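Local coordinates for protein gamma-glutamyltranspeptidase (Ggt) (Helicobacter pylori 26695, PDB 5BPK) that probably cleaves and transfers gamma-glutamyl groups from glutathione and related gamma-glutamyl compounds, as an N-terminal nucleophile (Ntn) hydrolase, at residues P266-Y271 and K275-S280; G286-Q291 and V328-A333. All coordinates share one frame; numbering follows the deposited sequence.

How the contacts relate
Contact 1 is the hairpin formed by 266-271 and 275-280, and contact 2 sets the helix segment 286-291 against 328-333, where helix 309-329 ends. Helix 285-296 is the next element after strand 274-278, across a short connection, so the two contacts follow one another in the chain, with centres about 12 Å apart. They also touch: Ser278 OG lies 3.2 Å from Gly286 CA, and Ile290 CD1 comes within 3.6 Å of Gly269 N, so the helix lies against the hairpin while Thr287 and His288, on another side of it, meet Met330. The bound dihydro-oxazole amino acid is about 10 Å from the side chain of Met279 and about 11 Å from that of His288.

Contact 1 (P266-Y271 and K275-S280); sequences PVVGSY and KIISMS
Val267 and Gly269 pair with Ser278 and Ile276 in an antiparallel beta hairpin, and each pair exchanges two backbone bonds. Ile276 N donates to Gly269 O at 2.8 Å from above the carbonyl plane, 48° out of it, although the N-H itself points well at the oxygen. Gly269 N returns a bond to Ile276 O at 2.9 Å, this time in the carbonyl plane. At the other pair, Ser278 N reaches Val267 O at 2.9 Å, whereas Val267 N to Ser278 O, 3.0 Å, is distinctly bent, with 137° at the hydrogen. Ile276 O also receives a CA-H...O contact from Val268 CA at 3.2 Å.

Val268 and Ile277 sit between the two bonded pairs as a non-hydrogen-bonded pair, their side chains side by side and pointing the same way. With Val268 CG1 anti to the backbone N (chi1 177°), CG2 is turned to meet Ile277 CD1 at 3.5 Å. The other methyl, CG1, lies against Lys275 CG at 3.7 Å, so this valine spans the aliphatic part of the lysine and the isoleucine. The other branch of Ile277, CG2, packs alongside Pro266 CB at 3.7 Å.

Val267 and Ile276 lie on the opposite face of the hairpin from Val268 and Ile277, and both rest on Ile290 of helix 285-296. The Tyr271 side chain leads away from the partner strand to Leu293 and Met296 of the same helix, and its OH bonds to Asp110 of the neighbouring chain. Strand 97-102 flanks 262-271 in the four-stranded sheet, while residues Lys275 to Ser278 pair with a strand of the neighbouring chain, so the sheet continues across the interface.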
loop_
_atom_site.group_PDB
_atom_site.type_symbol
_atom_site.label_atom_id
_atom_site.label_comp_id
_atom_site.label_asym_id
_atom_site.label_seq_id
_atom_site.Cartn_x
_atom_site.Cartn_y
_atom_site.Cartn_z
ATOM N N PRO A 266 0.651 -3.310 15.962
ATOM C CA PRO A 266 0.836 -4.072 14.740
ATOM C C PRO A 266 0.456 -5.524 14.953
ATOM O O PRO A 266 0.374 -5.988 16.096
ATOM C CB PRO A 266 2.343 -3.963 14.467
ATOM C CG PRO A 266 2.957 -3.658 15.756
ATOM C CD PRO A 266 1.928 -3.017 16.639
ATOM N N VAL A 267 0.219 -6.230 13.861
ATOM C CA VAL A 267 0.132 -7.675 13.926
ATOM C C VAL A 267 1.563 -8.221 13.858
ATOM O O VAL A 267 2.393 -7.757 13.057
ATOM C CB VAL A 267 -0.799 -8.262 12.843
ATOM C CG1 VAL A 267 -0.332 -7.925 11.440
ATOM C CG2 VAL A 267 -0.936 -9.769 13.027
ATOM N N VAL A 268 1.850 -9.163 14.751
ATOM C CA VAL A 268 3.198 -9.686 14.955
ATOM C C VAL A 268 3.191 -11.197 14.838
ATOM O O VAL A 268 2.292 -11.876 15.341
ATOM C CB VAL A 268 3.766 -9.251 16.330
ATOM C CG1 VAL A 268 5.151 -9.866 16.589
ATOM C CG2 VAL A 268 3.820 -7.730 16.415
ATOM N N GLY A 269 4.183 -11.710 14.128
ATOM C CA GLY A 269 4.395 -13.143 13.994
ATOM C C GLY A 269 5.864 -13.494 13.970
ATOM O O GLY A 269 6.723 -12.642 14.184
ATOM N N SER A 270 6.141 -14.769 13.739
ATOM C CA SER A 270 7.510 -15.259 13.627
ATOM C C SER A 270 7.633 -16.171 12.416
ATOM O O SER A 270 6.688 -16.897 12.056
ATOM C CB SER A 270 7.931 -16.016 14.891
ATOM O OG SER A 270 7.118 -17.163 15.113
ATOM N N TYR A 271 8.804 -16.114 11.788
ATOM C CA TYR A 271 9.137 -16.988 10.678
ATOM C C TYR A 271 10.617 -17.358 10.773
ATOM O O TYR A 271 11.495 -16.516 10.587
ATOM C CB TYR A 271 8.825 -16.305 9.353
ATOM C CG TYR A 271 8.961 -17.179 8.132
ATOM C CD1 TYR A 271 8.107 -18.255 7.924
ATOM C CD2 TYR A 271 9.906 -16.896 7.153
ATOM C CE1 TYR A 271 8.217 -19.044 6.793
ATOM C CE2 TYR A 271 10.010 -17.659 6.022
ATOM C CZ TYR A 271 9.156 -18.738 5.837
ATOM O OH TYR A 271 9.252 -19.522 4.708
ATOM N N LYS A 275 11.221 -11.974 13.510
ATOM C CA LYS A 275 9.937 -11.415 13.934
ATOM C C LYS A 275 9.374 -10.593 12.789
ATOM O O LYS A 275 10.081 -9.773 12.195
ATOM C CB LYS A 275 10.110 -10.546 15.182
ATOM C CG LYS A 275 8.809 -10.102 15.824
ATOM C CD LYS A 275 9.042 -9.132 16.976
ATOM C CE LYS A 275 9.522 -9.842 18.224
ATOM N NZ LYS A 275 9.586 -8.913 19.403
ATOM N N ILE A 276 8.109 -10.847 12.464
ATOM C CA ILE A 276 7.399 -10.146 11.397
ATOM C C ILE A 276 6.475 -9.119 12.048
ATOM O O ILE A 276 5.626 -9.488 12.866
ATOM C CB ILE A 276 6.544 -11.121 10.541
ATOM C CG1 ILE A 276 7.352 -12.346 10.069
ATOM C CG2 ILE A 276 5.922 -10.372 9.352
ATOM C CD1 ILE A 276 8.568 -12.000 9.206
ATOM N N ILE A 277 6.664 -7.842 11.700
ATOM C CA ILE A 277 5.845 -6.726 12.203
ATOM C C ILE A 277 5.114 -6.128 11.012
ATOM O O ILE A 277 5.751 -5.596 10.108
ATOM C CB ILE A 277 6.713 -5.613 12.860
ATOM C CG1 ILE A 277 7.661 -6.219 13.906
ATOM C CG2 ILE A 277 5.831 -4.496 13.465
ATOM C CD1 ILE A 277 6.972 -6.769 15.126
ATOM N N SER A 278 3.788 -6.188 11.008
ATOM C CA SER A 278 3.026 -5.710 9.855
ATOM C C SER A 278 1.698 -5.074 10.248
ATOM O O SER A 278 1.381 -4.953 11.447
ATOM C CB SER A 278 2.848 -6.847 8.835
ATOM O OG SER A 278 2.403 -6.354 7.577
ATOM N N MET A 279 0.935 -4.635 9.244
ATOM C CA MET A 279 -0.246 -3.824 9.520
ATOM C C MET A 279 -1.471 -4.638 9.882
ATOM O O MET A 279 -1.853 -5.580 9.180
ATOM C CB MET A 279 -0.592 -2.909 8.359
ATOM C CG MET A 279 -1.680 -1.917 8.702
ATOM S SD MET A 279 -1.171 -0.760 9.998
ATOM C CE MET A 279 -2.763 -0.431 10.776
ATOM N N SER A 280 -2.077 -4.216 10.983
ATOM C CA SER A 280 -3.266 -4.816 11.566
ATOM C C SER A 280 -4.529 -4.204 10.946
ATOM O O SER A 280 -4.437 -3.284 10.132
ATOM C CB SER A 280 -3.227 -4.530 13.061
ATOM O OG SER A 280 -2.889 -3.169 13.306
#

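Contact 2 (G286-Q291 and V328-A333); sequences GTHLIQ and VYMGDA
Met330 packs against Thr287 and His288 where helix 309-329 ends and the chain turns into a loop, a helix-to-loop contact within the Ntn-hydrolase fold. Met330 is the first residue to leave helical backbone angles, and its CB points toward helix 285-296. Two conformers of this residue were modelled, and the contacts are those of the one described here. From CB, CG, set anti to the carbonyl carbon (chi1 -54°), comes to 3.5 Å from His288 NE2 and 4.0 Å from His288 CE1, approaching the imidazole obliquely. The chain then bends at both remaining torsions. SD sits 4.8 Å from the centroid of the His288 ring, 50° off its normal, an oblique sulfur-aromatic contact. CE finishes tip to tip with Thr287, 4.0 Å from its OG1.

Leu343 of helix 340-343 touches both Met330 and Thr287, and Leu71 of the neighbouring chain also packs on Met330. His288 NE2 is buried beside the thioether with no polar partner in the model; the ring's hydrogen bond is made by ND1. One turn on, Gln291 accepts that bond, while its NE2 goes to Asp325. His288 ND1 points almost straight at Gln291 OE1, 2.8 Å away and only 2° out of the imidazole plane.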
loop_
_atom_site.group_PDB
_atom_site.type_symbol
_atom_site.label_atom_id
_atom_site.label_comp_id
_atom_site.label_asym_id
_atom_site.label_seq_id
_atom_site.Cartn_x
_atom_site.Cartn_y
_atom_site.Cartn_z
ATOM N N GLY A 286 -1.160 -7.561 6.923
ATOM C CA GLY A 286 -0.272 -8.154 7.921
ATOM C C GLY A 286 -0.759 -9.515 8.398
ATOM O O GLY A 286 0.034 -10.456 8.577
ATOM N N THR A 287 -2.069 -9.631 8.594
ATOM C CA THR A 287 -2.638 -10.872 9.096
ATOM C C THR A 287 -2.402 -12.001 8.111
ATOM O O THR A 287 -1.911 -13.067 8.487
ATOM C CB THR A 287 -4.142 -10.707 9.383
ATOM O OG1 THR A 287 -4.316 -9.769 10.455
ATOM C CG2 THR A 287 -4.812 -12.043 9.738
ATOM N N HIS A 288 -2.765 -11.788 6.849
ATOM C CA HIS A 288 -2.598 -12.842 5.856
ATOM C C HIS A 288 -1.129 -13.107 5.485
ATOM O O HIS A 288 -0.771 -14.241 5.167
ATOM C CB HIS A 288 -3.461 -12.605 4.625
ATOM C CG HIS A 288 -4.919 -12.533 4.941
ATOM N ND1 HIS A 288 -5.569 -13.510 5.659
ATOM C CD2 HIS A 288 -5.848 -11.590 4.660
ATOM C CE1 HIS A 288 -6.838 -13.170 5.812
ATOM N NE2 HIS A 288 -7.033 -12.007 5.215
ATOM N N LEU A 289 -0.292 -12.075 5.540
ATOM C CA LEU A 289 1.148 -12.230 5.339
ATOM C C LEU A 289 1.684 -13.226 6.354
ATOM O O LEU A 289 2.356 -14.186 6.003
ATOM C CB LEU A 289 1.852 -10.882 5.520
ATOM C CG LEU A 289 3.371 -10.906 5.647
ATOM C CD1 LEU A 289 3.984 -11.555 4.422
ATOM C CD2 LEU A 289 3.885 -9.479 5.886
ATOM N N ILE A 290 1.321 -13.023 7.617
ATOM C CA ILE A 290 1.819 -13.869 8.705
ATOM C C ILE A 290 1.208 -15.275 8.624
ATOM O O ILE A 290 1.898 -16.270 8.842
ATOM C CB ILE A 290 1.546 -13.196 10.078
ATOM C CG1 ILE A 290 2.502 -12.010 10.248
ATOM C CG2 ILE A 290 1.675 -14.186 11.248
ATOM C CD1 ILE A 290 2.102 -11.038 11.319
ATOM N N GLN A 291 -0.086 -15.337 8.309
ATOM C CA GLN A 291 -0.785 -16.603 8.078
ATOM C C GLN A 291 -0.086 -17.461 7.011
ATOM O O GLN A 291 0.161 -18.650 7.226
ATOM C CB GLN A 291 -2.243 -16.321 7.662
ATOM C CG GLN A 291 -3.094 -17.558 7.365
ATOM C CD GLN A 291 -4.516 -17.204 6.942
ATOM O OE1 GLN A 291 -4.855 -16.030 6.752
ATOM N NE2 GLN A 291 -5.344 -18.222 6.767
ATOM N N VAL A 328 -14.453 -13.295 4.249
ATOM C CA VAL A 328 -15.457 -13.434 5.301
ATOM C C VAL A 328 -15.075 -12.688 6.577
ATOM O O VAL A 328 -15.892 -11.968 7.153
ATOM C CB VAL A 328 -15.666 -14.920 5.655
ATOM C CG1 VAL A 328 -16.626 -15.053 6.821
ATOM C CG2 VAL A 328 -16.167 -15.684 4.437
ATOM N N TYR A 329 -13.832 -12.856 7.016
ATOM C CA TYR A 329 -13.420 -12.443 8.372
ATOM C C TYR A 329 -12.884 -11.032 8.532
ATOM O O TYR A 329 -12.821 -10.540 9.662
ATOM C CB TYR A 329 -12.400 -13.428 8.934
ATOM C CG TYR A 329 -12.906 -14.846 9.031
ATOM C CD1 TYR A 329 -13.973 -15.180 9.874
ATOM C CD2 TYR A 329 -12.290 -15.865 8.326
ATOM C CE1 TYR A 329 -14.422 -16.497 9.970
ATOM C CE2 TYR A 329 -12.728 -17.166 8.414
ATOM C CZ TYR A 329 -13.791 -17.479 9.231
ATOM O OH TYR A 329 -14.210 -18.792 9.301
ATOM N N MET A 330 -12.502 -10.380 7.436
ATOM C CA MET A 330 -11.728 -9.144 7.541
ATOM C C MET A 330 -12.524 -7.863 7.248
ATOM O O MET A 330 -13.293 -7.775 6.286
ATOM C CB MET A 330 -10.480 -9.246 6.658
ATOM C CG MET A 330 -9.638 -10.489 6.952
ATOM S SD MET A 330 -8.948 -10.642 8.625
ATOM C CE MET A 330 -7.884 -9.206 8.717
ATOM N N GLY A 331 -12.319 -6.881 8.120
ATOM C CA GLY A 331 -12.913 -5.546 8.012
ATOM C C GLY A 331 -12.309 -4.665 9.094
ATOM O O GLY A 331 -11.379 -5.071 9.793
ATOM N N ASP A 332 -12.840 -3.460 9.237
ATOM C CA ASP A 332 -12.416 -2.529 10.293
ATOM C C ASP A 332 -12.859 -3.085 11.655
ATOM O O ASP A 332 -14.052 -3.144 11.948
ATOM C CB ASP A 332 -13.055 -1.163 10.026
ATOM C CG ASP A 332 -12.629 -0.086 11.005
ATOM O OD1 ASP A 332 -11.947 -0.373 12.015
ATOM O OD2 ASP A 332 -13.007 1.082 10.744
ATOM N N ALA A 333 -11.888 -3.455 12.490
ATOM C CA ALA A 333 -12.165 -4.060 13.792
ATOM C C ALA A 333 -12.847 -3.122 14.782
ATOM O O ALA A 333 -13.339 -3.561 15.823
ATOM C CB ALA A 333 -10.879 -4.624 14.392
#